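PDB 3LNL: GTP cyclohydrolase 1 type 2 homolog from Staphylococcus aureus subsp. aureus, which is of unknown function but binds zinc at a dinuclear metal centre and assembles into a toroid-shaped hexamer of the NIF3 family. Local coordinates for residues M5-A8 and D9-L13; V53-E56 and A57-K60; G339-T342 and L343-W347; N346-I350 and E351-I355. The protein carries 2 engineered substitutions. All coordinates share one frame; numbering follows the deposited sequence.

Interaction 1 of 4, residues M5-A8 and D9-L13; sequences MKIA and DLMTL
K6 N donates to the carboxylate of D9, reaching OD2 over 2.8 Å in a nearly straight bond. K6 is the N-cap of helix 7-17 and D9 lies three residues on, in its first turn, which makes this the N3-to-N-cap half of a capping box; the lysine side chain offers no acceptor to complete the other half. The carboxylate reaches back because D9 CG stands beside its own backbone N (chi1 -55°), and OD2 receives K6 N on its anti lone pair. The ammonium group takes another course: the extended K6 chain carries NZ away, 6.7 Å from D9 OD2, and any attraction between the two charges would act only at a distance. M5 and L10, the residue before the cap and the fourth after it, form a hydrophobic staple. The M5 chain runs straight out to SD and bends only at chi3 (75°), so that the sulfur rests 4.0 Å from L10 CB. On its way M5 CG slides past D9 CB, the two side chains heading in opposite directions. Beyond the staple, M5 and L10 both pack on F348 of helix 336-350, while backbone bonds of M5, I7 and A8 tie the helix start to V40, V38 and E36. Regular helical bonds then take over, beginning with L10 N to K6 O at 3.0 Å. One turn on, I7 and M11 lie side by side and point the same way, with I7 CG2 4.1 Å from M11 CG.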
loop_
_atom_site.group_PDB
_atom_site.type_symbol
_atom_site.label_atom_id
_atom_site.label_comp_id
_atom_site.label_asym_id
_atom_site.label_seq_id
_atom_site.Cartn_x
_atom_site.Cartn_y
_atom_site.Cartn_z
ATOM N N MET B 5 -36.485 -8.944 29.176
ATOM C CA MET B 5 -35.430 -8.399 28.353
ATOM C C MET B 5 -34.749 -9.507 27.528
ATOM O O MET B 5 -34.299 -10.506 28.090
ATOM C CB MET B 5 -34.414 -7.661 29.234
ATOM C CG MET B 5 -33.262 -7.122 28.504
ATOM S SD MET B 5 -32.077 -6.239 29.517
ATOM C CE MET B 5 -31.297 -7.609 30.312
ATOM N N LYS B 6 -34.697 -9.318 26.204
ATOM C CA LYS B 6 -33.915 -10.189 25.324
ATOM C C LYS B 6 -32.527 -9.609 25.045
ATOM O O LYS B 6 -32.286 -8.427 25.289
ATOM C CB LYS B 6 -34.641 -10.425 23.987
ATOM C CG LYS B 6 -36.006 -11.107 24.131
ATOM C CD LYS B 6 -36.729 -11.222 22.797
ATOM C CE LYS B 6 -37.969 -12.095 22.850
ATOM N NZ LYS B 6 -38.254 -12.672 21.468
ATOM N N ILE B 7 -31.611 -10.420 24.513
ATOM C CA ILE B 7 -30.288 -9.901 24.158
ATOM C C ILE B 7 -30.434 -8.649 23.271
ATOM O O ILE B 7 -29.706 -7.681 23.444
ATOM C CB ILE B 7 -29.391 -10.971 23.504
ATOM C CG1 ILE B 7 -28.826 -11.975 24.547
ATOM C CG2 ILE B 7 -28.207 -10.282 22.733
ATOM C CD1 ILE B 7 -27.742 -11.362 25.479
ATOM N N ALA B 8 -31.363 -8.660 22.311
ATOM C CA ALA B 8 -31.586 -7.516 21.431
ATOM C C ALA B 8 -31.912 -6.226 22.231
ATOM O O ALA B 8 -31.374 -5.168 21.944
ATOM C CB ALA B 8 -32.709 -7.828 20.402
ATOM N N ASP B 9 -32.749 -6.356 23.269
ATOM C CA ASP B 9 -33.098 -5.225 24.164
ATOM C C ASP B 9 -31.852 -4.767 24.929
ATOM O O ASP B 9 -31.601 -3.560 25.054
ATOM C CB ASP B 9 -34.204 -5.595 25.167
ATOM C CG ASP B 9 -35.442 -6.121 24.488
ATOM O OD1 ASP B 9 -36.069 -5.299 23.814
ATOM O OD2 ASP B 9 -35.777 -7.328 24.634
ATOM N N LEU B 10 -31.069 -5.713 25.432
ATOM C CA LEU B 10 -29.874 -5.321 26.151
ATOM C C LEU B 10 -28.916 -4.564 25.218
ATOM O O LEU B 10 -28.312 -3.545 25.604
ATOM C CB LEU B 10 -29.176 -6.525 26.748
ATOM C CG LEU B 10 -27.850 -6.281 27.506
ATOM C CD1 LEU B 10 -28.029 -5.286 28.703
ATOM C CD2 LEU B 10 -27.188 -7.623 28.011
ATOM N N MET B 11 -28.731 -5.061 23.997
ATOM C CA MET B 11 -27.849 -4.401 23.039
ATOM C C MET B 11 -28.250 -2.955 22.772
ATOM O O MET B 11 -27.385 -2.051 22.682
ATOM C CB MET B 11 -27.800 -5.182 21.732
ATOM C CG MET B 11 -27.004 -6.500 21.885
ATOM S SD MET B 11 -25.254 -6.215 22.234
ATOM C CE MET B 11 -24.722 -5.243 20.886
ATOM N N THR B 12 -29.551 -2.717 22.608
ATOM C CA THR B 12 -30.058 -1.351 22.409
ATOM C C THR B 12 -29.715 -0.452 23.601
ATOM O O THR B 12 -29.312 0.693 23.430
ATOM C CB THR B 12 -31.594 -1.355 22.183
ATOM O OG1 THR B 12 -31.901 -2.207 21.069
ATOM C CG2 THR B 12 -32.101 0.042 21.931
ATOM N N LEU B 13 -29.857 -0.968 24.811
ATOM C CA LEU B 13 -29.549 -0.183 25.998
ATOM C C LEU B 13 -28.061 0.116 26.082
ATOM O O LEU B 13 -27.667 1.255 26.303
ATOM C CB LEU B 13 -30.032 -0.928 27.245
ATOM C CG LEU B 13 -29.866 -0.234 28.611
ATOM C CD1 LEU B 13 -30.547 1.140 28.564
ATOM C CD2 LEU B 13 -30.499 -1.118 29.693
#

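Interaction 2 of 4, residues V53-E56 and A57-K60; sequences VVNE and AIEK
E56 sets CG anti to its backbone N (chi1 176°) and K60 sets CG beside its own (chi1 -68°), and with these choices the two chains run side by side in the same direction, one helical turn apart. They meet through carbon: E56 CG lies 3.8 Å from K60 CE. The K60 chain is straight as far as CE and then turns at chi4 (-65°), which leaves NZ 5.0 Å from E56 OE1. Each charged end has a partner outside the helix. K60 NZ makes a salt bridge with E358, while the E56 carboxylate accepts from S360 OG at OE2 and from the backbone N of T361 at OE1. On another side of the turn, V54 CG1 meets I58 CD1 at 4.1 Å. There I58 CG1 also settles on the carbonyl of V54, 3.4 Å from its O, just where I58 N donates to that oxygen over 3.0 Å. This is helix 51-60, the crossover of a beta-alpha-beta unit between strands 43-46 and 64-67; V53 and A57 press on both strands, and V54 and I58 face helix 83-93. Since the buried carboxylate of E56 already takes two hydrogen bonds, its negative charge is probably stabilised without a direct ion pair to K60, and both residues tie the helix to strand 357-359 (E358) and the residues just after it (S360, T361).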
loop_
_atom_site.group_PDB
_atom_site.type_symbol
_atom_site.label_atom_id
_atom_site.label_comp_id
_atom_site.label_asym_id
_atom_site.label_seq_id
_atom_site.Cartn_x
_atom_site.Cartn_y
_atom_site.Cartn_z
ATOM N N VAL B 53 -14.269 -17.779 33.645
ATOM C CA VAL B 53 -15.375 -16.822 33.639
ATOM C C VAL B 53 -16.670 -17.491 33.107
ATOM O O VAL B 53 -17.760 -17.289 33.658
ATOM C CB VAL B 53 -15.024 -15.555 32.858
ATOM C CG1 VAL B 53 -16.302 -14.641 32.635
ATOM C CG2 VAL B 53 -13.924 -14.804 33.610
ATOM N N VAL B 54 -16.532 -18.303 32.076
ATOM C CA VAL B 54 -17.658 -19.006 31.518
ATOM C C VAL B 54 -18.236 -19.979 32.572
ATOM O O VAL B 54 -19.450 -20.020 32.754
ATOM C CB VAL B 54 -17.294 -19.741 30.197
ATOM C CG1 VAL B 54 -18.524 -20.447 29.623
ATOM C CG2 VAL B 54 -16.695 -18.756 29.198
ATOM N N ASN B 55 -17.356 -20.668 33.308
ATOM C CA ASN B 55 -17.772 -21.612 34.342
ATOM C C ASN B 55 -18.477 -20.888 35.436
ATOM O O ASN B 55 -19.432 -21.401 36.004
ATOM C CB ASN B 55 -16.575 -22.373 34.909
ATOM C CG ASN B 55 -16.014 -23.407 33.927
ATOM O OD1 ASN B 55 -16.732 -23.894 33.070
ATOM N ND2 ASN B 55 -14.767 -23.803 34.123
ATOM N N GLU B 56 -17.985 -19.697 35.763
ATOM C CA GLU B 56 -18.617 -18.853 36.788
ATOM C C GLU B 56 -20.051 -18.401 36.356
ATOM O O GLU B 56 -20.987 -18.438 37.151
ATOM C CB GLU B 56 -17.700 -17.645 37.088
ATOM C CG GLU B 56 -18.239 -16.570 38.081
ATOM C CD GLU B 56 -17.334 -15.343 38.120
ATOM O OE1 GLU B 56 -17.400 -14.653 39.113
ATOM O OE2 GLU B 56 -16.547 -15.045 37.161
ATOM N N ALA B 57 -20.228 -18.029 35.102
ATOM C CA ALA B 57 -21.581 -17.671 34.590
ATOM C C ALA B 57 -22.524 -18.850 34.696
ATOM O O ALA B 57 -23.640 -18.705 35.189
ATOM C CB ALA B 57 -21.522 -17.167 33.154
ATOM N N ILE B 58 -22.061 -20.021 34.259
ATOM C CA ILE B 58 -22.864 -21.223 34.335
ATOM C C ILE B 58 -23.273 -21.491 35.773
ATOM O O ILE B 58 -24.428 -21.811 36.063
ATOM C CB ILE B 58 -22.120 -22.432 33.762
ATOM C CG1 ILE B 58 -21.929 -22.247 32.243
ATOM C CG2 ILE B 58 -22.838 -23.793 34.130
ATOM C CD1 ILE B 58 -20.892 -23.213 31.592
ATOM N N GLU B 59 -22.305 -21.365 36.672
ATOM C CA GLU B 59 -22.510 -21.738 38.046
ATOM C C GLU B 59 -23.546 -20.805 38.663
ATOM O O GLU B 59 -24.335 -21.229 39.501
ATOM C CB GLU B 59 -21.157 -21.715 38.816
ATOM C CG GLU B 59 -21.234 -22.241 40.185
ATOM C CD GLU B 59 -21.880 -21.269 41.161
ATOM O OE1 GLU B 59 -21.620 -20.038 41.051
ATOM O OE2 GLU B 59 -22.625 -21.741 42.064
ATOM N N LYS B 60 -23.558 -19.542 38.231
ATOM C CA LYS B 60 -24.491 -18.546 38.778
ATOM C C LYS B 60 -25.831 -18.509 38.108
ATOM O O LYS B 60 -26.715 -17.785 38.545
ATOM C CB LYS B 60 -23.872 -17.141 38.716
ATOM C CG LYS B 60 -22.710 -16.966 39.646
ATOM C CD LYS B 60 -22.068 -15.621 39.459
ATOM C CE LYS B 60 -20.956 -15.358 40.456
ATOM N NZ LYS B 60 -21.585 -15.306 41.783
#

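Interaction 3 of 4, residues G339-T342 and L343-W347; sequences GLKT and LLMNW
The indole of W347 meets L340 obliquely, CH2 standing 4.3 Å from L340 CD1. One face of the indole carries backbone: L343 O sits 3.3 Å above the ring plane, displaced toward the rim, with L344 N farther off over the same face. The ring of H17 also stacks with the indole. With W347 CG beside its own backbone N (chi1 -57°), the ring system folds back along the helix toward the earlier turns and so comes to L340, seven residues before it. The same methyl, L340 CD1, is shared with L343, whose CD1 lies 4.3 Å away. These residues belong to helix 336-350 of the NIF3 fold, which packs with L340 and L344 against I66 of strand 64-67, and with L344 and W347 against helix 7-17. At the end facing the metals, the L340 side chain comes to about 7 Å from that of the zinc ligand H68. Unbroken helical bonds link the turns, L344 N reaching L340 O over 2.8 Å and M345 N reaching K341 O over 2.9 Å. K341 and M345 cover the flank toward V357, their side chains crossing at an angle; M345 has more than one conformation, so the close approach of its sulfur to K341 CE is doubtful in detail. The T342 hydroxyl turns back to bond E338 O, while the main-chain O of T342 accepts from N346 N at 3.1 Å.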
loop_
_atom_site.group_PDB
_atom_site.type_symbol
_atom_site.label_atom_id
_atom_site.label_comp_id
_atom_site.label_asym_id
_atom_site.label_seq_id
_atom_site.Cartn_x
_atom_site.Cartn_y
_atom_site.Cartn_z
ATOM N N GLY B 339 -16.846 -1.362 37.588
ATOM C CA GLY B 339 -17.339 -0.108 37.038
ATOM C C GLY B 339 -18.519 -0.317 36.096
ATOM O O GLY B 339 -19.490 0.441 36.117
ATOM N N LEU B 340 -18.423 -1.308 35.230
ATOM C CA LEU B 340 -19.491 -1.554 34.277
ATOM C C LEU B 340 -20.710 -2.165 34.985
ATOM O O LEU B 340 -21.871 -1.848 34.626
ATOM C CB LEU B 340 -19.040 -2.461 33.138
ATOM C CG LEU B 340 -20.096 -2.790 32.068
ATOM C CD1 LEU B 340 -20.578 -1.440 31.318
ATOM C CD2 LEU B 340 -19.490 -3.855 31.080
ATOM N N LYS B 341 -20.465 -2.980 36.015
ATOM C CA LYS B 341 -21.552 -3.489 36.836
ATOM C C LYS B 341 -22.351 -2.334 37.423
ATOM O O LYS B 341 -23.575 -2.342 37.368
ATOM C CB LYS B 341 -21.082 -4.387 37.958
ATOM C CG LYS B 341 -22.222 -4.658 39.016
ATOM C CD LYS B 341 -21.716 -5.007 40.343
ATOM C CE LYS B 341 -22.854 -5.268 41.321
ATOM N NZ LYS B 341 -22.418 -6.165 42.427
ATOM N N THR B 342 -21.657 -1.344 37.981
ATOM C CA THR B 342 -22.335 -0.189 38.573
ATOM C C THR B 342 -23.140 0.586 37.511
ATOM O O THR B 342 -24.328 0.873 37.680
ATOM C CB THR B 342 -21.324 0.733 39.295
ATOM O OG1 THR B 342 -20.744 -0.017 40.344
ATOM C CG2 THR B 342 -22.025 2.070 39.858
ATOM N N LEU B 343 -22.503 0.870 36.398
ATOM C CA LEU B 343 -23.199 1.534 35.298
ATOM C C LEU B 343 -24.467 0.762 34.908
ATOM O O LEU B 343 -25.556 1.322 34.837
ATOM C CB LEU B 343 -22.295 1.681 34.087
ATOM C CG LEU B 343 -21.122 2.672 34.180
ATOM C CD1 LEU B 343 -20.280 2.565 32.941
ATOM C CD2 LEU B 343 -21.590 4.148 34.433
ATOM N N LEU B 344 -24.315 -0.524 34.639
ATOM C CA LEU B 344 -25.435 -1.313 34.126
ATOM C C LEU B 344 -26.582 -1.424 35.129
ATOM O O LEU B 344 -27.761 -1.369 34.744
ATOM C CB LEU B 344 -24.973 -2.697 33.688
ATOM C CG LEU B 344 -25.986 -3.502 32.859
ATOM C CD1 LEU B 344 -26.539 -2.781 31.606
ATOM C CD2 LEU B 344 -25.347 -4.862 32.405
ATOM N N MET B 345 -26.244 -1.579 36.402
ATOM C CA MET B 345 -27.248 -1.584 37.465
ATOM C C MET B 345 -28.051 -0.288 37.461
ATOM O O MET B 345 -29.269 -0.301 37.641
ATOM C CB MET B 345 -26.585 -1.765 38.823
ATOM C CG MET B 345 -26.040 -3.145 39.023
ATOM S SD MET B 345 -25.634 -3.520 40.728
ATOM C CE MET B 345 -24.707 -2.048 41.267
ATOM N N ASN B 346 -27.356 0.818 37.249
ATOM C CA ASN B 346 -27.999 2.128 37.160
ATOM C C ASN B 346 -28.887 2.251 35.927
ATOM O O ASN B 346 -30.033 2.715 36.019
ATOM C CB ASN B 346 -26.952 3.251 37.114
ATOM C CG ASN B 346 -27.603 4.617 37.102
ATOM O OD1 ASN B 346 -28.547 4.863 37.879
ATOM N ND2 ASN B 346 -27.169 5.501 36.184
ATOM N N TRP B 347 -28.362 1.843 34.769
ATOM C CA TRP B 347 -29.169 1.879 33.541
ATOM C C TRP B 347 -30.417 0.995 33.668
ATOM O O TRP B 347 -31.530 1.372 33.207
ATOM C CB TRP B 347 -28.355 1.448 32.317
ATOM C CG TRP B 347 -27.151 2.254 32.097
ATOM C CD1 TRP B 347 -26.953 3.564 32.462
ATOM C CD2 TRP B 347 -25.939 1.827 31.446
ATOM N NE1 TRP B 347 -25.669 3.946 32.112
ATOM C CE2 TRP B 347 -25.041 2.916 31.474
ATOM C CE3 TRP B 347 -25.523 0.629 30.868
ATOM C CZ2 TRP B 347 -23.761 2.840 30.938
ATOM C CZ3 TRP B 347 -24.252 0.542 30.352
ATOM C CH2 TRP B 347 -23.379 1.657 30.382
#

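Interaction 4 of 4, residues N346-I350 and E351-I355; sequences NWFNI and EKINI
I353 lies aslant F348, laying its CG2 methyl over one face of the phenyl ring. CG2 is 3.9 Å from the ring centroid and 15° off the normal, a CH-pi contact that leans toward the CG side of the ring. The branch is placed for this by I353 itself, whose CG2 is anti to the backbone N while CG1 is beside it. I355 takes the edge: its O lies near the ring plane, 3.5 Å from F348 CD1, and its CB approaches CE1. Other parts of the F348 side chain pack on M5, L10 and L13, so that the ring sits between I353 and I355 of the segment after the helix and M5, L10 and L13 at helix 7-17. The backbone makes the turn that brings I353 over the ring. F348 O accepts I353 N at 2.8 Å; E351 N donates chiefly to W347 O at 3.2 Å, with F348 O a weak second acceptor. N349 O takes K352 N at 2.9 Å, with the donor well above the carbonyl plane. E351 curls back, its CG beside W347 O, and one water links the two residues by donating to W347 O and to E351 OE2, each at 3.3 Å. The K352 chain is bent at chi2 and lays CD against N349 O. Positive phi at K352 (55°), the six-to-one bond from I353 N to F348 O and the five-to-two bond from K352 N to N349 O define a Schellman motif; with F348 against I353 as its hydrophobic pair, it closes helix 336-350 ahead of strand 357-359.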
loop_
_atom_site.group_PDB
_atom_site.type_symbol
_atom_site.label_atom_id
_atom_site.label_comp_id
_atom_site.label_asym_id
_atom_site.label_seq_id
_atom_site.Cartn_x
_atom_site.Cartn_y
_atom_site.Cartn_z
ATOM N N ASN B 346 -27.356 0.818 37.249
ATOM C CA ASN B 346 -27.999 2.128 37.160
ATOM C C ASN B 346 -28.887 2.251 35.927
ATOM O O ASN B 346 -30.033 2.715 36.019
ATOM C CB ASN B 346 -26.952 3.251 37.114
ATOM C CG ASN B 346 -27.603 4.617 37.102
ATOM O OD1 ASN B 346 -28.547 4.863 37.879
ATOM N ND2 ASN B 346 -27.169 5.501 36.184
ATOM N N TRP B 347 -28.362 1.843 34.769
ATOM C CA TRP B 347 -29.169 1.879 33.541
ATOM C C TRP B 347 -30.417 0.995 33.668
ATOM O O TRP B 347 -31.530 1.372 33.207
ATOM C CB TRP B 347 -28.355 1.448 32.317
ATOM C CG TRP B 347 -27.151 2.254 32.097
ATOM C CD1 TRP B 347 -26.953 3.564 32.462
ATOM C CD2 TRP B 347 -25.939 1.827 31.446
ATOM N NE1 TRP B 347 -25.669 3.946 32.112
ATOM C CE2 TRP B 347 -25.041 2.916 31.474
ATOM C CE3 TRP B 347 -25.523 0.629 30.868
ATOM C CZ2 TRP B 347 -23.761 2.840 30.938
ATOM C CZ3 TRP B 347 -24.252 0.542 30.352
ATOM C CH2 TRP B 347 -23.379 1.657 30.382
ATOM N N PHE B 348 -30.255 -0.168 34.305
ATOM C CA PHE B 348 -31.376 -1.061 34.517
ATOM C C PHE B 348 -32.405 -0.452 35.498
ATOM O O PHE B 348 -33.587 -0.663 35.327
ATOM C CB PHE B 348 -30.932 -2.410 35.082
ATOM C CG PHE B 348 -30.360 -3.402 34.062
ATOM C CD1 PHE B 348 -29.835 -4.624 34.523
ATOM C CD2 PHE B 348 -30.342 -3.142 32.691
ATOM C CE1 PHE B 348 -29.305 -5.566 33.622
ATOM C CE2 PHE B 348 -29.807 -4.073 31.777
ATOM C CZ PHE B 348 -29.275 -5.274 32.250
ATOM N N ASN B 349 -31.930 0.240 36.533
ATOM C CA ASN B 349 -32.816 0.896 37.483
ATOM C C ASN B 349 -33.701 1.893 36.733
ATOM O O ASN B 349 -34.905 1.813 36.789
ATOM C CB ASN B 349 -32.044 1.616 38.581
ATOM C CG ASN B 349 -32.983 2.353 39.535
ATOM O OD1 ASN B 349 -33.760 1.708 40.223
ATOM N ND2 ASN B 349 -32.918 3.688 39.576
ATOM N N ILE B 350 -33.081 2.771 35.970
ATOM C CA ILE B 350 -33.815 3.705 35.132
ATOM C C ILE B 350 -34.888 3.010 34.308
ATOM O O ILE B 350 -35.975 3.497 34.213
ATOM C CB ILE B 350 -32.899 4.495 34.170
ATOM C CG1 ILE B 350 -31.845 5.254 34.932
ATOM C CG2 ILE B 350 -33.740 5.452 33.291
ATOM C CD1 ILE B 350 -32.313 6.318 35.833
ATOM N N GLU B 351 -34.604 1.868 33.721
ATOM C CA GLU B 351 -35.571 1.253 32.824
ATOM C C GLU B 351 -36.518 0.334 33.563
ATOM O O GLU B 351 -37.307 -0.347 32.937
ATOM C CB GLU B 351 -34.838 0.405 31.775
ATOM C CG GLU B 351 -33.811 1.151 30.973
ATOM C CD GLU B 351 -34.417 2.037 29.932
ATOM O OE1 GLU B 351 -35.111 1.498 29.051
ATOM O OE2 GLU B 351 -34.182 3.265 29.987
ATOM N N LYS B 352 -36.366 0.258 34.880
ATOM C CA LYS B 352 -37.068 -0.705 35.727
ATOM C C LYS B 352 -36.878 -2.166 35.295
ATOM O O LYS B 352 -37.847 -2.899 35.107
ATOM C CB LYS B 352 -38.561 -0.320 35.830
ATOM C CG LYS B 352 -38.768 1.155 36.208
ATOM C CD LYS B 352 -38.016 1.513 37.506
ATOM C CE LYS B 352 -37.904 3.042 37.778
ATOM N NZ LYS B 352 -38.947 3.472 38.769
ATOM N N ILE B 353 -35.622 -2.595 35.180
ATOM C CA ILE B 353 -35.281 -3.958 34.771
ATOM C C ILE B 353 -34.665 -4.638 35.983
ATOM O O ILE B 353 -33.783 -4.046 36.637
ATOM C CB ILE B 353 -34.275 -3.905 33.582
ATOM C CG1 ILE B 353 -35.003 -3.493 32.319
ATOM C CG2 ILE B 353 -33.603 -5.234 33.378
ATOM C CD1 ILE B 353 -34.113 -3.150 31.207
ATOM N N ASN B 354 -35.113 -5.855 36.293
ATOM C CA ASN B 354 -34.759 -6.503 37.570
ATOM C C ASN B 354 -33.618 -7.510 37.505
ATOM O O ASN B 354 -33.220 -8.105 38.547
ATOM C CB ASN B 354 -35.983 -7.140 38.231
ATOM C CG ASN B 354 -36.859 -6.104 38.939
ATOM O OD1 ASN B 354 -36.358 -5.053 39.385
ATOM N ND2 ASN B 354 -38.157 -6.410 39.062
ATOM N N ILE B 355 -33.008 -7.590 36.333
ATOM C CA ILE B 355 -32.001 -8.580 36.032
ATOM C C ILE B 355 -30.737 -8.295 36.833
ATOM O O ILE B 355 -30.276 -7.180 36.875
ATOM C CB ILE B 355 -31.733 -8.564 34.507
ATOM C CG1 ILE B 355 -32.990 -9.067 33.782
ATOM C CG2 ILE B 355 -30.523 -9.392 34.121
ATOM C CD1 ILE B 355 -33.023 -8.532 32.335
HETATM O O HOH W 1 -31.045 3.628 30.882
#

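Overall arrangement
Interactions 1, 3 and 4 form one connected cluster. Helix 7-17 lies against helix 336-350, and L10 CD1 meets L344 CD1 at 4.1 Å between interactions 1 and 3. Between interactions 1 and 4 the contact is wider: M5 CE reaches F348 CZ and L13 CD2 reaches F348 CD2, each at 3.6 Å. Interactions 3 and 4 share N346 and W347, with centres about 9 Å apart. Interaction 2 stands separate, its nearest atoms about 9 Å from interaction 3; its V53 and A57 press on I65, whereas L340 and L344 press on the neighbouring I66, consistent with opposite faces of the sheet. The L340 side chain of interaction 3 is about 11 Å from a bound zinc ion.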